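Side-chain contacts in DYNE8 (Micromonospora chersina, PDB 4AMM), which provides the acyltransferase domain of an iterative polyketide synthase of enediyne (dynemicin) biosynthesis, probably transferring acyl groups for chain assembly: residues 68-73 with 80-85; 14-19 with 50-55; 345-348 with 353-356. One frame throughout, in Å; residues are numbered along the deposited sequence.

Contact 1 (68-73 with 80-85); sequences LDRALG and RRLLDA
The guanidinium of Arg-70 meets Asp-84 at its edge, end-on, and the two flat groups are turned nearly perpendicular, their planes 76° apart. OD2 of Asp-84 lies in the guanidinium plane, in front of the two terminal nitrogens of Arg-70: NH1 approaches it to 2.8 Å and NH2 to 3.0 Å, each through a hydrogen bond of a salt bridge. Both bonds therefore converge on one oxygen, the forked form of the arginine–carboxylate pair, and not the form in which two nitrogens face two oxygens. NH2 uses the anti lone pair of OD2; NH1 comes from the same anti side but tilted out of the carboxylate plane, and its bond is the straighter, at 155° on the hydrogen. The other carboxylate oxygen, OD1, turns to the backbone N of Arg-87 in a weak bond. A bend at chi3 (67°) brings the guanidinium to Asp-84. From the strand, Leu-82 points its side chain toward the helix; its CD2 comes to 3.9 Å of Arg-70 NH2, obliquely to the guanidinium, while CD1 lies 4.1 Å from the backbone O of Arg-70. One methyl thus lies by the guanidinium and the other by the helix backbone. An alanine in place of Asp-84 removes the acceptor of both N-H bonds and would probably leave the Arg-70 charge without its mate and its guanidinium free to turn at this surface. Arg-70 also rests on Leu-89 of the adjoining strand. Strand 81-84 is an outermost strand of a four-stranded antiparallel sheet, and helix 61-76 links it to strand 52-58, with strand 89-92 lying between the two. The salt bridge ties that connecting helix to the strand it leads into, in a split beta-alpha-beta unit.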
loop_
_atom_site.group_PDB
_atom_site.type_symbol
_atom_site.label_atom_id
_atom_site.label_comp_id
_atom_site.label_asym_id
_atom_site.label_seq_id
_atom_site.Cartn_x
_atom_site.Cartn_y
_atom_site.Cartn_z
ATOM N N LEU A 68 -4.841 -25.235 -3.999
ATOM C CA LEU A 68 -6.087 -25.958 -4.057
ATOM C C LEU A 68 -6.353 -26.806 -2.790
ATOM O O LEU A 68 -7.478 -26.838 -2.314
ATOM C CB LEU A 68 -6.188 -26.770 -5.360
ATOM C CG LEU A 68 -6.217 -25.880 -6.634
ATOM C CD1 LEU A 68 -5.916 -26.687 -7.850
ATOM C CD2 LEU A 68 -7.578 -25.191 -6.834
ATOM N N ASP A 69 -5.311 -27.501 -2.329
ATOM C CA ASP A 69 -5.432 -28.298 -1.128
ATOM C C ASP A 69 -5.899 -27.448 0.028
ATOM O O ASP A 69 -6.793 -27.862 0.773
ATOM C CB ASP A 69 -4.112 -29.027 -0.809
ATOM C CG ASP A 69 -3.876 -30.194 -1.698
ATOM O OD1 ASP A 69 -4.835 -30.708 -2.276
ATOM O OD2 ASP A 69 -2.704 -30.615 -1.830
ATOM N N ARG A 70 -5.306 -26.263 0.213
ATOM C CA ARG A 70 -5.748 -25.380 1.262
ATOM C C ARG A 70 -7.183 -24.911 1.105
ATOM O O ARG A 70 -7.932 -24.890 2.048
ATOM C CB ARG A 70 -4.810 -24.169 1.378
ATOM C CG ARG A 70 -3.464 -24.495 2.003
ATOM C CD ARG A 70 -2.807 -23.114 2.288
ATOM N NE ARG A 70 -3.459 -22.283 3.308
ATOM C CZ ARG A 70 -3.038 -21.010 3.601
ATOM N NH1 ARG A 70 -2.094 -20.471 2.866
ATOM N NH2 ARG A 70 -3.600 -20.262 4.516
ATOM N N ALA A 71 -7.551 -24.537 -0.139
ATOM C CA ALA A 71 -8.903 -24.096 -0.361
ATOM C C ALA A 71 -9.902 -25.216 -0.093
ATOM O O ALA A 71 -10.914 -24.955 0.563
ATOM C CB ALA A 71 -9.033 -23.587 -1.790
ATOM N N LEU A 72 -9.595 -26.401 -0.617
ATOM C CA LEU A 72 -10.488 -27.551 -0.401
ATOM C C LEU A 72 -10.602 -27.909 1.068
ATOM O O LEU A 72 -11.705 -28.163 1.552
ATOM C CB LEU A 72 -10.012 -28.788 -1.173
ATOM C CG LEU A 72 -10.218 -28.696 -2.695
ATOM C CD1 LEU A 72 -9.378 -29.577 -3.572
ATOM C CD2 LEU A 72 -11.711 -28.885 -3.046
ATOM N N GLY A 73 -9.516 -27.824 1.805
ATOM C CA GLY A 73 -9.592 -28.136 3.229
ATOM C C GLY A 73 -10.482 -27.151 3.935
ATOM O O GLY A 73 -11.264 -27.525 4.812
ATOM N N ARG A 80 -15.829 -20.238 4.501
ATOM C CA ARG A 80 -16.340 -19.481 3.360
ATOM C C ARG A 80 -15.475 -18.246 3.021
ATOM O O ARG A 80 -15.863 -17.383 2.235
ATOM C CB ARG A 80 -17.784 -19.083 3.670
ATOM C CG ARG A 80 -18.718 -20.351 3.776
ATOM C CD ARG A 80 -18.728 -21.296 2.524
ATOM N NE ARG A 80 -19.639 -22.459 2.668
ATOM C CZ ARG A 80 -19.244 -23.723 2.868
ATOM N NH1 ARG A 80 -17.960 -24.054 2.948
ATOM N NH2 ARG A 80 -20.159 -24.687 2.982
ATOM N N ARG A 81 -14.321 -18.112 3.680
ATOM C CA ARG A 81 -13.477 -16.908 3.510
ATOM C C ARG A 81 -12.077 -17.216 4.009
ATOM O O ARG A 81 -11.882 -17.335 5.248
ATOM C CB ARG A 81 -14.054 -15.753 4.319
ATOM C CG ARG A 81 -13.385 -14.390 3.986
ATOM C CD ARG A 81 -13.926 -13.198 4.680
ATOM N NE ARG A 81 -15.350 -13.035 4.401
ATOM C CZ ARG A 81 -16.061 -12.014 4.879
ATOM N NH1 ARG A 81 -15.458 -11.091 5.621
ATOM N NH2 ARG A 81 -17.347 -11.913 4.607
ATOM N N LEU A 82 -11.113 -17.319 3.103
ATOM C CA LEU A 82 -9.697 -17.613 3.389
ATOM C C LEU A 82 -8.943 -16.496 2.674
ATOM O O LEU A 82 -8.934 -16.487 1.422
ATOM C CB LEU A 82 -9.332 -18.994 2.895
ATOM C CG LEU A 82 -7.941 -19.472 3.355
ATOM C CD1 LEU A 82 -7.664 -20.868 2.740
ATOM C CD2 LEU A 82 -6.769 -18.576 3.051
ATOM N N LEU A 83 -8.331 -15.548 3.370
ATOM C CA LEU A 83 -7.647 -14.437 2.736
ATOM C C LEU A 83 -6.199 -14.545 3.230
ATOM O O LEU A 83 -5.979 -14.172 4.383
ATOM C CB LEU A 83 -8.278 -13.103 3.124
ATOM C CG LEU A 83 -9.800 -12.943 2.851
ATOM C CD1 LEU A 83 -10.188 -11.568 3.333
ATOM C CD2 LEU A 83 -10.036 -13.119 1.346
ATOM N N ASP A 84 -5.312 -15.121 2.452
ATOM C CA ASP A 84 -3.888 -15.197 2.910
ATOM C C ASP A 84 -3.055 -14.368 1.931
ATOM O O ASP A 84 -2.527 -14.879 0.950
ATOM C CB ASP A 84 -3.435 -16.638 2.955
ATOM C CG ASP A 84 -2.097 -16.740 3.630
ATOM O OD1 ASP A 84 -1.360 -15.685 3.739
ATOM O OD2 ASP A 84 -1.763 -17.893 4.013
ATOM N N ALA A 85 -2.962 -13.090 2.257
ATOM C CA ALA A 85 -2.225 -12.181 1.410
ATOM C C ALA A 85 -0.775 -12.610 1.268
ATOM O O ALA A 85 -0.245 -12.557 0.199
ATOM C CB ALA A 85 -2.322 -10.709 1.897
#

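Contact 2 (14-19 with 50-55); sequences AALTGL and VPARFA
Where helix 13-27 packs on the four-stranded antiparallel sheet, Leu-16 reaches across to Ala-52 at the start of strand 52-58. Helix meets strand here through one branched side chain and one methyl, with no polar bond across. CD2 of Leu-16 stands 4.1 Å from CB of Ala-52. The same Leu-16 CD2 is 4.2 Å from Arg-53 N, near the strand backbone. CG of Leu-16 is anti to the backbone N (chi1 -176°), which carries the branch away from the helix and toward the sheet. The small alanine is consistent with the close backbones, Leu-16 CA and Ala-52 CA 6.7 Å apart. Leu-16 also touches Ala-10 and Leu-91 of the two strands flanking 52-58, and thereby spans three strands. Phe-54 starts on the same face of the sheet but leans its ring toward Leu-68 and Ala-71 of helix 61-76. Arg-53, between them in sequence, points away from the helix, and its guanidinium is buried on the far side. There Arg-53 NE donates to Val-50 O over 2.8 Å, almost straight at 170°, in the carbonyl plane and on a lone pair, closing a local loop across Pro-51 and Ala-52. The remaining nitrogens bond to Val-391 O, Phe-386 O and the carboxylate of Asp-392, and Phe-386 adds a cation-pi contact. The strand thus meets apolar side chains on one face and a mainly polar set of partners through Arg-53 on the other. A small sheet carrying helices on one face is consistent with the linker region that joins ketosynthase and acyltransferase in modular polyketide synthases.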
loop_
_atom_site.group_PDB
_atom_site.type_symbol
_atom_site.label_atom_id
_atom_site.label_comp_id
_atom_site.label_asym_id
_atom_site.label_seq_id
_atom_site.Cartn_x
_atom_site.Cartn_y
_atom_site.Cartn_z
ATOM N N ALA A 14 -20.651 -25.954 -2.649
ATOM C CA ALA A 14 -20.568 -27.326 -3.144
ATOM C C ALA A 14 -20.017 -27.459 -4.544
ATOM O O ALA A 14 -19.193 -28.310 -4.825
ATOM C CB ALA A 14 -22.010 -27.982 -3.083
ATOM N N ALA A 15 -20.470 -26.594 -5.450
ATOM C CA ALA A 15 -20.055 -26.623 -6.824
ATOM C C ALA A 15 -18.568 -26.182 -6.920
ATOM O O ALA A 15 -17.839 -26.685 -7.784
ATOM C CB ALA A 15 -20.969 -25.690 -7.683
ATOM N N LEU A 16 -18.185 -25.225 -6.055
ATOM C CA LEU A 16 -16.754 -24.806 -6.096
ATOM C C LEU A 16 -15.891 -25.929 -5.608
ATOM O O LEU A 16 -14.838 -26.173 -6.226
ATOM C CB LEU A 16 -16.589 -23.533 -5.259
ATOM C CG LEU A 16 -15.141 -22.931 -5.302
ATOM C CD1 LEU A 16 -14.744 -22.610 -6.773
ATOM C CD2 LEU A 16 -15.085 -21.795 -4.314
ATOM N N THR A 17 -16.324 -26.654 -4.559
ATOM C CA THR A 17 -15.522 -27.837 -4.128
ATOM C C THR A 17 -15.291 -28.826 -5.309
ATOM O O THR A 17 -14.186 -29.292 -5.592
ATOM C CB THR A 17 -16.229 -28.573 -2.986
ATOM O OG1 THR A 17 -16.209 -27.774 -1.800
ATOM C CG2 THR A 17 -15.506 -29.933 -2.651
ATOM N N GLY A 18 -16.349 -29.128 -6.031
ATOM C CA GLY A 18 -16.227 -30.019 -7.189
ATOM C C GLY A 18 -15.282 -29.531 -8.264
ATOM O O GLY A 18 -14.371 -30.263 -8.718
ATOM N N LEU A 19 -15.390 -28.229 -8.627
ATOM C CA LEU A 19 -14.496 -27.671 -9.587
ATOM C C LEU A 19 -13.023 -27.676 -9.137
ATOM O O LEU A 19 -12.120 -28.046 -9.898
ATOM C CB LEU A 19 -14.968 -26.246 -9.886
ATOM C CG LEU A 19 -14.028 -25.487 -10.809
ATOM C CD1 LEU A 19 -13.836 -26.161 -12.137
ATOM C CD2 LEU A 19 -14.584 -24.045 -11.004
ATOM N N VAL A 50 -19.759 -14.374 -10.942
ATOM C CA VAL A 50 -19.154 -15.663 -10.557
ATOM C C VAL A 50 -19.335 -15.680 -9.045
ATOM O O VAL A 50 -18.616 -15.023 -8.274
ATOM C CB VAL A 50 -17.664 -15.658 -10.827
ATOM C CG1 VAL A 50 -17.087 -16.968 -10.366
ATOM C CG2 VAL A 50 -17.287 -15.495 -12.332
ATOM N N PRO A 51 -20.364 -16.354 -8.515
ATOM C CA PRO A 51 -20.768 -16.164 -7.116
ATOM C C PRO A 51 -19.699 -16.531 -6.080
ATOM O O PRO A 51 -19.380 -15.627 -5.276
ATOM C CB PRO A 51 -22.072 -17.053 -7.035
ATOM C CG PRO A 51 -22.598 -17.046 -8.522
ATOM C CD PRO A 51 -21.319 -17.136 -9.341
ATOM N N ALA A 52 -19.173 -17.732 -6.157
ATOM C CA ALA A 52 -18.167 -18.278 -5.204
ATOM C C ALA A 52 -16.844 -18.323 -6.010
ATOM O O ALA A 52 -16.774 -18.811 -7.133
ATOM C CB ALA A 52 -18.568 -19.723 -4.788
ATOM N N ARG A 53 -15.798 -17.754 -5.366
ATOM C CA ARG A 53 -14.530 -17.493 -6.112
ATOM C C ARG A 53 -13.275 -18.008 -5.410
ATOM O O ARG A 53 -13.164 -17.923 -4.177
ATOM C CB ARG A 53 -14.402 -15.985 -6.319
ATOM C CG ARG A 53 -15.525 -15.326 -7.134
ATOM C CD ARG A 53 -15.272 -13.857 -7.408
ATOM N NE ARG A 53 -16.347 -13.325 -8.268
ATOM C CZ ARG A 53 -16.243 -12.175 -8.963
ATOM N NH1 ARG A 53 -15.134 -11.404 -8.931
ATOM N NH2 ARG A 53 -17.348 -11.762 -9.679
ATOM N N PHE A 54 -12.376 -18.430 -6.225
ATOM C CA PHE A 54 -11.010 -18.854 -5.817
ATOM C C PHE A 54 -10.090 -18.074 -6.666
ATOM O O PHE A 54 -10.239 -17.974 -7.903
ATOM C CB PHE A 54 -10.823 -20.357 -6.065
ATOM C CG PHE A 54 -9.401 -20.846 -5.981
ATOM C CD1 PHE A 54 -8.642 -20.812 -7.101
ATOM C CD2 PHE A 54 -8.927 -21.325 -4.774
ATOM C CE1 PHE A 54 -7.314 -21.260 -7.082
ATOM C CE2 PHE A 54 -7.593 -21.785 -4.730
ATOM C CZ PHE A 54 -6.814 -21.743 -5.865
ATOM N N ALA A 55 -8.939 -17.585 -6.108
ATOM C CA ALA A 55 -7.864 -17.068 -6.942
ATOM C C ALA A 55 -6.539 -17.282 -6.207
ATOM O O ALA A 55 -6.514 -17.017 -4.986
ATOM C CB ALA A 55 -8.046 -15.529 -7.173
#

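Contact 3 (345-348 with 353-356); sequences LVEV and MLSA
OE2 of Glu-347 is held by two donors, the backbone N of Leu-354 at 2.9 Å and a water at 2.8 Å. The residues belong to a beta-alpha-beta unit of the parallel-sheet core of the acyltransferase domain, in which strand 344-347 ends in a short loop and helix 353-360 begins. From the strand, Glu-347 extends its chain fully, with CG anti to the backbone N (chi1 -179°), and lays its carboxylate against the first turn of that helix. The Leu-354 bond is nearly straight (162°) and reaches OE2 on the syn side, somewhat out of the carboxylate plane. The next amide goes to the other oxygen: Ser-355 N donates to Glu-347 OE1 over 2.8 Å, coming from above that plane. Ser-355 OG lies 3.0 Å from Glu-347 OE1 in one of two conformers; that link is doubtful, as Arg-352 O also competes for the proton. Amides at the start of a helix are likely to stabilise the negative charge of this buried carboxylate. Leu-354 CB lies 3.5 Å from Glu-347 OE2, and its side chain also touches His-175. Finally, the water on OE2 accepts from Met-353 N at 2.8 Å, linking a third amide of the turn to the same carboxylate.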
loop_
_atom_site.group_PDB
_atom_site.type_symbol
_atom_site.label_atom_id
_atom_site.label_comp_id
_atom_site.label_asym_id
_atom_site.label_seq_id
_atom_site.Cartn_x
_atom_site.Cartn_y
_atom_site.Cartn_z
ATOM N N LEU A 345 -7.208 -4.895 1.810
ATOM C CA LEU A 345 -6.624 -3.666 1.268
ATOM C C LEU A 345 -5.690 -4.057 0.149
ATOM O O LEU A 345 -4.925 -5.038 0.292
ATOM C CB LEU A 345 -5.832 -2.970 2.386
ATOM C CG LEU A 345 -6.708 -2.520 3.515
ATOM C CD1 LEU A 345 -5.968 -2.289 4.780
ATOM C CD2 LEU A 345 -7.482 -1.274 3.100
ATOM N N VAL A 346 -5.660 -3.327 -0.932
ATOM C CA VAL A 346 -4.745 -3.547 -2.012
ATOM C C VAL A 346 -3.910 -2.307 -2.202
ATOM O O VAL A 346 -4.435 -1.182 -2.370
ATOM C CB VAL A 346 -5.540 -3.857 -3.355
ATOM C CG1 VAL A 346 -4.522 -3.976 -4.511
ATOM C CG2 VAL A 346 -6.304 -5.183 -3.140
ATOM N N GLU A 347 -2.600 -2.460 -2.097
ATOM C CA GLU A 347 -1.663 -1.336 -2.338
ATOM C C GLU A 347 -1.398 -1.143 -3.819
ATOM O O GLU A 347 -1.113 -2.121 -4.557
ATOM C CB GLU A 347 -0.388 -1.625 -1.505
ATOM C CG GLU A 347 0.690 -0.534 -1.621
ATOM C CD GLU A 347 1.884 -0.812 -0.706
ATOM O OE1 GLU A 347 1.947 -1.885 -0.071
ATOM O OE2 GLU A 347 2.609 0.133 -0.495
ATOM N N VAL A 348 -1.529 0.122 -4.237
ATOM C CA VAL A 348 -1.434 0.508 -5.688
ATOM C C VAL A 348 -0.224 1.425 -5.940
ATOM O O VAL A 348 -0.290 2.650 -5.859
ATOM C CB VAL A 348 -2.724 1.273 -6.033
ATOM C CG1 VAL A 348 -2.850 1.581 -7.564
ATOM C CG2 VAL A 348 -3.976 0.475 -5.643
ATOM N N MET A 353 5.410 -1.128 0.978
ATOM C CA MET A 353 5.537 -0.325 2.233
ATOM C C MET A 353 4.288 -0.335 3.023
ATOM O O MET A 353 4.298 -0.589 4.231
ATOM C CB MET A 353 5.870 1.152 1.881
ATOM C CG MET A 353 5.650 2.164 3.015
ATOM S SD MET A 353 5.867 3.905 2.426
ATOM C CE MET A 353 5.787 4.603 4.044
ATOM N N LEU A 354 3.152 -0.024 2.354
ATOM C CA LEU A 354 1.946 0.131 3.094
ATOM C C LEU A 354 1.220 -1.120 3.457
ATOM O O LEU A 354 0.456 -1.164 4.422
ATOM C CB LEU A 354 0.870 1.081 2.429
ATOM C CG LEU A 354 1.333 2.459 2.221
ATOM C CD1 LEU A 354 0.077 3.298 1.751
ATOM C CD2 LEU A 354 1.756 3.057 3.594
ATOM N N SER A 355 1.409 -2.150 2.644
ATOM C CA SER A 355 0.826 -3.419 3.028
ATOM C C SER A 355 1.539 -3.942 4.298
ATOM O O SER A 355 0.890 -4.441 5.140
ATOM C CB SER A 355 0.833 -4.475 1.917
ATOM O OG SER A 355 2.099 -4.533 1.312
ATOM N N ALA A 356 2.859 -3.726 4.364
ATOM C CA ALA A 356 3.585 -4.076 5.611
ATOM C C ALA A 356 3.016 -3.242 6.804
ATOM O O ALA A 356 2.762 -3.780 7.865
ATOM C CB ALA A 356 5.038 -3.767 5.426
HETATM O O HOH W 1 5.260 0.678 -1.150
#

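Contacts 1 and 2 are neighbours on one sheet, their centres 11 Å apart, and they meet through Phe-54: its CZ lies 3.7 Å from Leu-68 CD2, on the helix that supplies contact 1. Leu-72 CD2 also comes to 3.6 Å of Thr-17 O, a packing contact between the two helices. Contact 3 stands apart in the parallel-sheet core, its centre about 21 Å from that of contact 1 and about 27 Å from that of contact 2. It lies near the probable active site: the Leu-354 side chain approaches, without touching, Gly-174, Ser-176 and Gly-178, which fit the nucleophile-elbow pattern (GxSxG) of such acyltransferases. Two sheets thus illustrate ionic, apolar and helix-end contacts.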